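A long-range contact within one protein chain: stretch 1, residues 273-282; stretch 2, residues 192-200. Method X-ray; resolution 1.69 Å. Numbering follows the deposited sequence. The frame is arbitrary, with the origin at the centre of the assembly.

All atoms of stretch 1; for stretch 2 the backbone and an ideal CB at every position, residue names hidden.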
# COMPACT_ATOMS: atom_id res chain seq x y z
N GLY B 273 -0.14 7.24 27.55
CA GLY B 273 -0.63 6.08 26.83
C GLY B 273 0.42 5.02 26.60
O GLY B 273 0.12 3.82 26.60
N LEU B 274 1.68 5.43 26.39
CA LEU B 274 2.70 4.44 26.08
C LEU B 274 3.01 3.59 27.31
O LEU B 274 3.14 2.36 27.20
CB LEU B 274 3.97 5.10 25.54
CG LEU B 274 4.94 4.13 24.85
CD1 LEU B 274 4.34 3.57 23.56
CD2 LEU B 274 6.23 4.83 24.53
N ALA B 275 3.10 4.22 28.48
CA ALA B 275 3.29 3.46 29.71
C ALA B 275 2.14 2.49 29.94
O ALA B 275 2.36 1.34 30.33
CB ALA B 275 3.45 4.42 30.90
N ASP B 276 0.91 2.93 29.67
CA ASP B 276 -0.25 2.05 29.81
C ASP B 276 -0.16 0.88 28.84
O ASP B 276 -0.55 -0.24 29.17
CB ASP B 276 -1.54 2.84 29.56
CG ASP B 276 -1.84 3.85 30.68
OD1 ASP B 276 -1.17 3.84 31.72
OD2 ASP B 276 -2.77 4.66 30.49
N LEU B 277 0.33 1.14 27.63
CA LEU B 277 0.47 0.07 26.65
C LEU B 277 1.49 -0.95 27.14
O LEU B 277 1.25 -2.16 27.08
CB LEU B 277 0.89 0.63 25.30
CG LEU B 277 1.14 -0.39 24.20
CD1 LEU B 277 -0.10 -1.26 23.94
CD2 LEU B 277 1.57 0.34 22.95
N HIS B 278 2.63 -0.48 27.65
CA HIS B 278 3.63 -1.41 28.16
C HIS B 278 3.07 -2.27 29.29
O HIS B 278 3.30 -3.48 29.33
CB HIS B 278 4.86 -0.65 28.63
CG HIS B 278 5.61 0.02 27.54
ND1 HIS B 278 6.58 0.97 27.79
CD2 HIS B 278 5.57 -0.13 26.19
CE1 HIS B 278 7.09 1.39 26.64
NE2 HIS B 278 6.50 0.74 25.66
N ALA B 279 2.29 -1.66 30.19
CA ALA B 279 1.71 -2.43 31.28
C ALA B 279 0.69 -3.44 30.76
O ALA B 279 0.58 -4.56 31.29
CB ALA B 279 1.08 -1.50 32.31
N PHE B 280 -0.05 -3.07 29.71
CA PHE B 280 -1.05 -3.95 29.13
C PHE B 280 -0.40 -5.16 28.48
O PHE B 280 -0.84 -6.30 28.67
CB PHE B 280 -1.89 -3.18 28.11
CG PHE B 280 -2.94 -4.01 27.44
CD1 PHE B 280 -4.10 -4.37 28.10
CD2 PHE B 280 -2.78 -4.42 26.13
CE1 PHE B 280 -5.07 -5.14 27.48
CE2 PHE B 280 -3.75 -5.18 25.52
CZ PHE B 280 -4.89 -5.54 26.19
N ILE B 281 0.63 -4.94 27.65
CA ILE B 281 1.36 -6.04 27.04
C ILE B 281 2.01 -6.93 28.10
O ILE B 281 1.97 -8.16 28.00
CB ILE B 281 2.39 -5.49 26.04
CG1 ILE B 281 1.67 -4.74 24.90
CG2 ILE B 281 3.30 -6.61 25.51
CD1 ILE B 281 0.75 -5.60 24.01
N LEU B 282 2.63 -6.33 29.13
CA LEU B 282 3.20 -7.13 30.22
C LEU B 282 2.15 -7.99 30.90
O LEU B 282 2.38 -9.17 31.19
CB LEU B 282 3.88 -6.21 31.23
CG LEU B 282 4.53 -6.88 32.46
CD1 LEU B 282 5.51 -7.99 32.05
CD2 LEU B 282 5.24 -5.82 33.27
N UNK B 192 9.50 -0.93 17.70
CA UNK B 192 10.22 0.02 18.53
C UNK B 192 9.41 0.45 19.75
O UNK B 192 9.92 0.48 20.87
CB UNK B 192 10.60 1.25 17.70
N UNK B 193 8.14 0.81 19.55
CA UNK B 193 7.38 1.40 20.64
C UNK B 193 7.14 0.49 21.83
O UNK B 193 6.87 0.99 22.93
CB UNK B 193 6.03 1.87 20.11
N UNK B 194 7.27 -0.82 21.65
CA UNK B 194 7.01 -1.75 22.74
C UNK B 194 8.13 -1.86 23.77
O UNK B 194 7.85 -2.26 24.91
CB UNK B 194 6.73 -3.14 22.16
N UNK B 195 9.37 -1.54 23.42
CA UNK B 195 10.50 -1.85 24.29
C UNK B 195 11.38 -0.62 24.45
O UNK B 195 12.00 -0.17 23.49
CB UNK B 195 11.31 -3.02 23.73
N UNK B 196 11.43 -0.08 25.68
CA UNK B 196 12.22 1.11 25.98
C UNK B 196 13.70 0.91 25.70
O UNK B 196 14.43 1.89 25.50
CB UNK B 196 12.02 1.51 27.44
N UNK B 197 14.16 -0.34 25.66
CA UNK B 197 15.55 -0.61 25.29
C UNK B 197 15.84 -0.18 23.86
O UNK B 197 17.01 -0.01 23.49
CB UNK B 197 15.87 -2.10 25.46
N UNK B 198 14.81 -0.02 23.03
CA UNK B 198 14.97 0.44 21.67
C UNK B 198 14.73 1.93 21.51
O UNK B 198 14.58 2.40 20.38
CB UNK B 198 14.02 -0.33 20.75
N UNK B 199 14.65 2.68 22.62
CA UNK B 199 14.33 4.10 22.54
C UNK B 199 15.55 4.99 22.66
O UNK B 199 15.41 6.22 22.69
CB UNK B 199 13.32 4.47 23.63
N UNK B 200 16.76 4.43 22.71
CA UNK B 200 17.93 5.26 22.50
C UNK B 200 17.91 5.76 21.06
O UNK B 200 17.27 5.16 20.18
CB UNK B 200 19.22 4.49 22.80

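Stretch 1 is a helix that turns Leu274, Leu277, His278 and Ile281 to a short irregular segment, and their side chains limit the choice at only some of the positions across from them.

At position 192 the ideal CB has nothing of the helix within 5.5 Å, so the helix sets no requirement and long or short side chains would serve. The residue is Arg192, extended at chi1 and chi2 (both t); its NH2 donates to the carbonyl O of position 198, 2.9 Å away, and so ties the segment together.

Position 193 offers its backbone. Its carbonyl O lies 2.8 Å from His278 NE2, and the N-H...O angle of 174° makes this a nearly straight hydrogen bond, with the acceptor close to the plane of the imidazole. A CB here would point sideways and pack 4.2 Å from Leu274 CD1 without a clash, so glycine or alanine would suit, and the geometry does not by itself exclude something larger. The phi/psi of -64/-19 demands no glycine, yet Gly193 is present, and Leu274 CD1 packs 3.7 Å from its O.

At position 194 CA-to-CB points away from the helix. Leu277 CD2 and Ile281 CG1, however, offer an apolar surface that a long side chain bending back could reach; methionine or an aromatic would suit. Phe194, with chi1 at -69° (m), brings CE1 to 4.0 Å from Ile281 CG1 and 4.1 Å from Leu277 CD2. Its O is 3.4 Å from His278 NE2, but the angle is too poor for a hydrogen bond.

At position 195 CA-to-CB points away, and many residues would suit, among them a short polar one able to accept from a nearby backbone N-H. Asp195 does so: its OD1 accepts a hydrogen bond from the backbone N of position 197 at 2.9 Å.

At position 196 CA-to-CB points sideways, the ideal CB 5.0 Å from His278 CE1; small or polar residues would do, and Ala196 merely skirts the ring. Positions 197 and 198 are out of reach, and almost any residue would do; both are alanine, Ala197 and Ala198.

At position 199 CA-to-CB points toward the helix, but the ideal CB has nothing there within 5.5 Å, so reaching Leu274 and His278 takes a longer side chain, such as methionine, glutamine or histidine. His199 places CE1 4.1 Å from Leu274 CD2 and 4.4 Å from His278 CE1, while its NE2 donates a hydrogen bond to Arg192 O at 2.9 Å.

Position 200 is distant, and almost any residue would do; Tyr200 OH is hydrogen-bonded elsewhere in the structure.

Stretch 2 192-200: RGFDAAAHY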
# COMPACT_ATOMS: atom_id res chain seq x y z
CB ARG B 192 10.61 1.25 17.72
CG ARG B 192 11.49 2.22 18.52
CD ARG B 192 11.64 3.56 17.83
NE ARG B 192 12.40 3.54 16.58
CZ ARG B 192 13.72 3.43 16.49
NH1 ARG B 192 14.29 3.52 15.30
NH2 ARG B 192 14.48 3.21 17.56
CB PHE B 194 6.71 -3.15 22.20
CG PHE B 194 5.42 -3.23 21.49
CD1 PHE B 194 4.21 -3.10 22.17
CD2 PHE B 194 5.40 -3.40 20.12
CE1 PHE B 194 3.03 -3.15 21.48
CE2 PHE B 194 4.19 -3.45 19.44
CZ PHE B 194 3.03 -3.33 20.11
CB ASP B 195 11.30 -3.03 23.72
CG ASP B 195 12.24 -3.64 24.74
OD1 ASP B 195 12.72 -2.90 25.63
OD2 ASP B 195 12.48 -4.86 24.64
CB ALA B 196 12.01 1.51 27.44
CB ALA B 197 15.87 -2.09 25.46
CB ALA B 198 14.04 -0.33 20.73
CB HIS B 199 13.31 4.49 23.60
CG HIS B 199 11.99 3.80 23.43
ND1 HIS B 199 10.92 4.00 24.28
CD2 HIS B 199 11.58 2.90 22.50
CE1 HIS B 199 9.92 3.23 23.89
NE2 HIS B 199 10.29 2.57 22.81
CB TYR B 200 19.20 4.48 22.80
CG TYR B 200 19.51 3.35 21.84
CD1 TYR B 200 20.20 3.61 20.66
CD2 TYR B 200 19.16 2.03 22.13
CE1 TYR B 200 20.52 2.58 19.78
CE2 TYR B 200 19.47 1.00 21.24
CZ TYR B 200 20.14 1.30 20.07
OH TYR B 200 20.50 0.32 19.18
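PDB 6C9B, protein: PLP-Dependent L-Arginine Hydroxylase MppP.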